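Local atomic coordinates of proto-oncogene tyrosine-protein kinase receptor Ret (Danio rerio, PDB entry 7AMK), a protein that is a receptor tyrosine kinase whose extracellular cadherin-like domains probably take part in assembly with GDNF and the co-receptor GFR alpha 1. Residues V388-C393 and V401-E406. The protein carries 4 engineered substitutions. Sequence-based numbering, arbitrary orientation.
Sequences VCVENC and VTYQLE
Val388, the last residue of strand 384-388, meets Tyr403 with one methyl: CG2 lies 3.8 Å from CD2 of the ring, the two side chains passing each other in opposite directions. The carbonyl of the same valine also bears on the ring, its O sitting 4.0 Å above the plane over one face, displaced toward the rim. Leu425 of strand 423-428 packs against both side chains. At Cys389 the backbone does the touching, with CA 3.5 Å from OH of Tyr403, while the CB bond turns away from strand 401-406. Val390 then supplies the polar link. Its N-H, near the plane of the ring at its edge, points almost straight (166°) at the phenol oxygen, with N 3.1 Å from OH of Tyr403. The CG2 methyl of Val390 lies 3.4 Å from that OH, so backbone and side chain of one residue both pack on the phenol end. The hydroxyl is also hydrogen-bonded to O of Asn432, its strongest polar partner, so two bonds grip the buried oxygen. With chi1 at -61°, CG of Tyr403 lies beside the backbone N and opposite the carbonyl carbon, which directs the ring toward the loop. From Val390 the chain makes a type II turn, closed by Cys393 N bonding to Val390 O, and returns Cys393 so that its CB lies 3.8 Å from OH of Tyr403. The disulfide between Cys389 and Cys393 ties together the two ends of the short segment that holds the turn. Ala458 of the neighbouring strand 451-460 touches both Val390 and Tyr403. A tyrosine on edge strand 401-407 of one sheet thus packs its hydroxyl against the loop leaving strand 384-388 of the facing sheet, consistent with the cadherin-like beta-sandwich of RET's fourth domain.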
ATOM      1  N   VAL A 388     -22.762  11.426  -8.436  1.00 35.83           N
ATOM      2  CA  VAL A 388     -22.154  12.505  -9.199  1.00 44.48           C
ATOM      3  C   VAL A 388     -20.664  12.489  -8.914  1.00 41.11           C
ATOM      4  O   VAL A 388     -20.230  12.163  -7.804  1.00 35.77           O
ATOM      5  CB  VAL A 388     -22.757  13.887  -8.866  1.00 39.65           C
ATOM      6  CG1 VAL A 388     -24.226  13.924  -9.260  1.00 40.74           C
ATOM      7  CG2 VAL A 388     -22.573  14.215  -7.380  1.00 42.00           C
ATOM      8  N   CYS A 389     -19.880  12.853  -9.927  1.00 33.60           N
ATOM      9  CA  CYS A 389     -18.438  12.679  -9.873  1.00 32.58           C
ATOM     10  C   CYS A 389     -17.787  13.537 -10.957  1.00 31.44           C
ATOM     11  O   CYS A 389     -18.199  13.485 -12.120  1.00 32.51           O
ATOM     12  CB  CYS A 389     -18.141  11.175 -10.020  1.00 40.83           C
ATOM     13  SG  CYS A 389     -16.463  10.541 -10.359  1.00 60.31           S
ATOM     14  N   VAL A 390     -16.799  14.358 -10.586  1.00 30.50           N
ATOM     15  CA  VAL A 390     -16.022  15.091 -11.589  1.00 31.79           C
ATOM     16  C   VAL A 390     -15.198  14.095 -12.403  1.00 29.70           C
ATOM     17  O   VAL A 390     -15.100  12.920 -12.045  1.00 31.31           O
ATOM     18  CB  VAL A 390     -15.105  16.154 -10.946  1.00 38.02           C
ATOM     19  CG1 VAL A 390     -15.915  17.358 -10.471  1.00 26.75           C
ATOM     20  CG2 VAL A 390     -14.303  15.534  -9.801  1.00 35.51           C
ATOM     21  N   GLU A 391     -14.590  14.551 -13.490  1.00 31.19           N
ATOM     22  CA  GLU A 391     -13.861  13.640 -14.367  1.00 35.79           C
ATOM     23  C   GLU A 391     -12.771  12.894 -13.596  1.00 34.94           C
ATOM     24  O   GLU A 391     -11.965  13.495 -12.878  1.00 31.46           O
ATOM     25  CB  GLU A 391     -13.266  14.413 -15.547  1.00 30.84           C
ATOM     26  CG  GLU A 391     -12.545  13.546 -16.582  1.00 39.10           C
ATOM     27  CD  GLU A 391     -11.881  14.379 -17.667  1.00 49.03           C
ATOM     28  OE1 GLU A 391     -12.598  15.141 -18.352  1.00 52.73           O
ATOM     29  OE2 GLU A 391     -10.644  14.294 -17.821  1.00 48.00           O
ATOM     30  N   ASN A 392     -12.778  11.567 -13.726  1.00 34.51           N
ATOM     31  CA  ASN A 392     -11.791  10.663 -13.127  1.00 40.91           C
ATOM     32  C   ASN A 392     -11.737  10.763 -11.608  1.00 36.09           C
ATOM     33  O   ASN A 392     -10.775  10.286 -10.991  1.00 37.55           O
ATOM     34  CB  ASN A 392     -10.391  10.886 -13.714  1.00 39.90           C
ATOM     35  CG  ASN A 392     -10.273  10.380 -15.140  1.00 44.37           C
ATOM     36  OD1 ASN A 392     -10.770   9.305 -15.477  1.00 42.97           O
ATOM     37  ND2 ASN A 392      -9.621  11.157 -15.987  1.00 42.89           N
ATOM     38  N   CYS A 393     -12.774  11.342 -10.995  1.00 34.68           N
ATOM     39  CA  CYS A 393     -12.810  11.474  -9.541  1.00 41.05           C
ATOM     40  C   CYS A 393     -12.581  10.142  -8.833  1.00 42.36           C
ATOM     41  O   CYS A 393     -12.066  10.127  -7.711  1.00 48.61           O
ATOM     42  CB  CYS A 393     -14.146  12.074  -9.096  1.00 35.33           C
ATOM     43  SG  CYS A 393     -15.374  10.817  -8.648  1.00 53.15           S
ATOM     44  N   VAL A 401     -12.816  16.691  -2.887  1.00 49.08           N
ATOM     45  CA  VAL A 401     -13.849  17.404  -3.626  1.00 46.61           C
ATOM     46  C   VAL A 401     -15.171  17.200  -2.901  1.00 50.96           C
ATOM     47  O   VAL A 401     -15.518  16.070  -2.537  1.00 50.56           O
ATOM     48  CB  VAL A 401     -13.936  16.927  -5.085  1.00 44.74           C
ATOM     49  CG1 VAL A 401     -15.169  17.523  -5.786  1.00 41.99           C
ATOM     50  CG2 VAL A 401     -12.646  17.276  -5.846  1.00 41.01           C
ATOM     51  N   THR A 402     -15.886  18.293  -2.667  1.00 43.89           N
ATOM     52  CA  THR A 402     -17.190  18.264  -2.027  1.00 41.52           C
ATOM     53  C   THR A 402     -18.247  18.696  -3.031  1.00 39.85           C
ATOM     54  O   THR A 402     -18.008  19.591  -3.842  1.00 40.66           O
ATOM     55  CB  THR A 402     -17.202  19.184  -0.819  1.00 48.64           C
ATOM     56  OG1 THR A 402     -16.757  20.479  -1.234  1.00 47.70           O
ATOM     57  CG2 THR A 402     -16.257  18.653   0.259  1.00 50.61           C
ATOM     58  N   TYR A 403     -19.406  18.056  -2.983  1.00 39.04           N
ATOM     59  CA  TYR A 403     -20.469  18.276  -3.950  1.00 35.61           C
ATOM     60  C   TYR A 403     -21.674  18.922  -3.276  1.00 44.72           C
ATOM     61  O   TYR A 403     -21.974  18.648  -2.109  1.00 41.93           O
ATOM     62  CB  TYR A 403     -20.874  16.955  -4.617  1.00 39.87           C
ATOM     63  CG  TYR A 403     -19.745  16.290  -5.381  1.00 38.45           C
ATOM     64  CD1 TYR A 403     -18.821  15.485  -4.735  1.00 40.81           C
ATOM     65  CD2 TYR A 403     -19.588  16.495  -6.751  1.00 38.59           C
ATOM     66  CE1 TYR A 403     -17.775  14.886  -5.426  1.00 39.67           C
ATOM     67  CE2 TYR A 403     -18.535  15.904  -7.454  1.00 36.02           C
ATOM     68  CZ  TYR A 403     -17.638  15.101  -6.788  1.00 39.20           C
ATOM     69  OH  TYR A 403     -16.605  14.513  -7.480  1.00 34.00           O
ATOM     70  N   GLN A 404     -22.357  19.796  -4.017  1.00 37.28           N
ATOM     71  CA  GLN A 404     -23.535  20.480  -3.513  1.00 35.13           C
ATOM     72  C   GLN A 404     -24.585  20.577  -4.609  1.00 37.24           C
ATOM     73  O   GLN A 404     -24.262  20.692  -5.795  1.00 35.87           O
ATOM     74  CB  GLN A 404     -23.186  21.876  -2.992  1.00 34.80           C
ATOM     75  CG  GLN A 404     -23.335  21.998  -1.499  1.00 43.15           C
ATOM     76  N   LEU A 405     -25.848  20.511  -4.206  1.00 40.43           N
ATOM     77  CA  LEU A 405     -26.960  20.744  -5.115  1.00 39.90           C
ATOM     78  C   LEU A 405     -27.490  22.153  -4.903  1.00 46.35           C
ATOM     79  O   LEU A 405     -27.623  22.608  -3.763  1.00 45.68           O
ATOM     80  CB  LEU A 405     -28.089  19.728  -4.907  1.00 40.15           C
ATOM     81  CG  LEU A 405     -27.848  18.315  -5.435  1.00 36.25           C
ATOM     82  CD1 LEU A 405     -29.109  17.490  -5.315  1.00 39.19           C
ATOM     83  CD2 LEU A 405     -27.382  18.378  -6.875  1.00 35.55           C
ATOM     84  N   GLU A 406     -27.770  22.847  -6.005  1.00 47.19           N
ATOM     85  CA  GLU A 406     -28.371  24.172  -5.953  1.00 53.01           C
ATOM     86  C   GLU A 406     -29.483  24.266  -6.989  1.00 50.75           C
ATOM     87  O   GLU A 406     -29.510  23.527  -7.978  1.00 44.45           O
ATOM     88  CB  GLU A 406     -27.328  25.279  -6.170  1.00 55.00           C
ATOM     89  CG  GLU A 406     -26.201  25.283  -5.137  1.00 64.86           C
ATOM     90  CD  GLU A 406     -26.715  25.272  -3.704  1.00 81.60           C
ATOM     91  OE1 GLU A 406     -27.693  26.006  -3.412  1.00 84.40           O
ATOM     92  OE2 GLU A 406     -26.148  24.511  -2.876  1.00 80.50           O
TER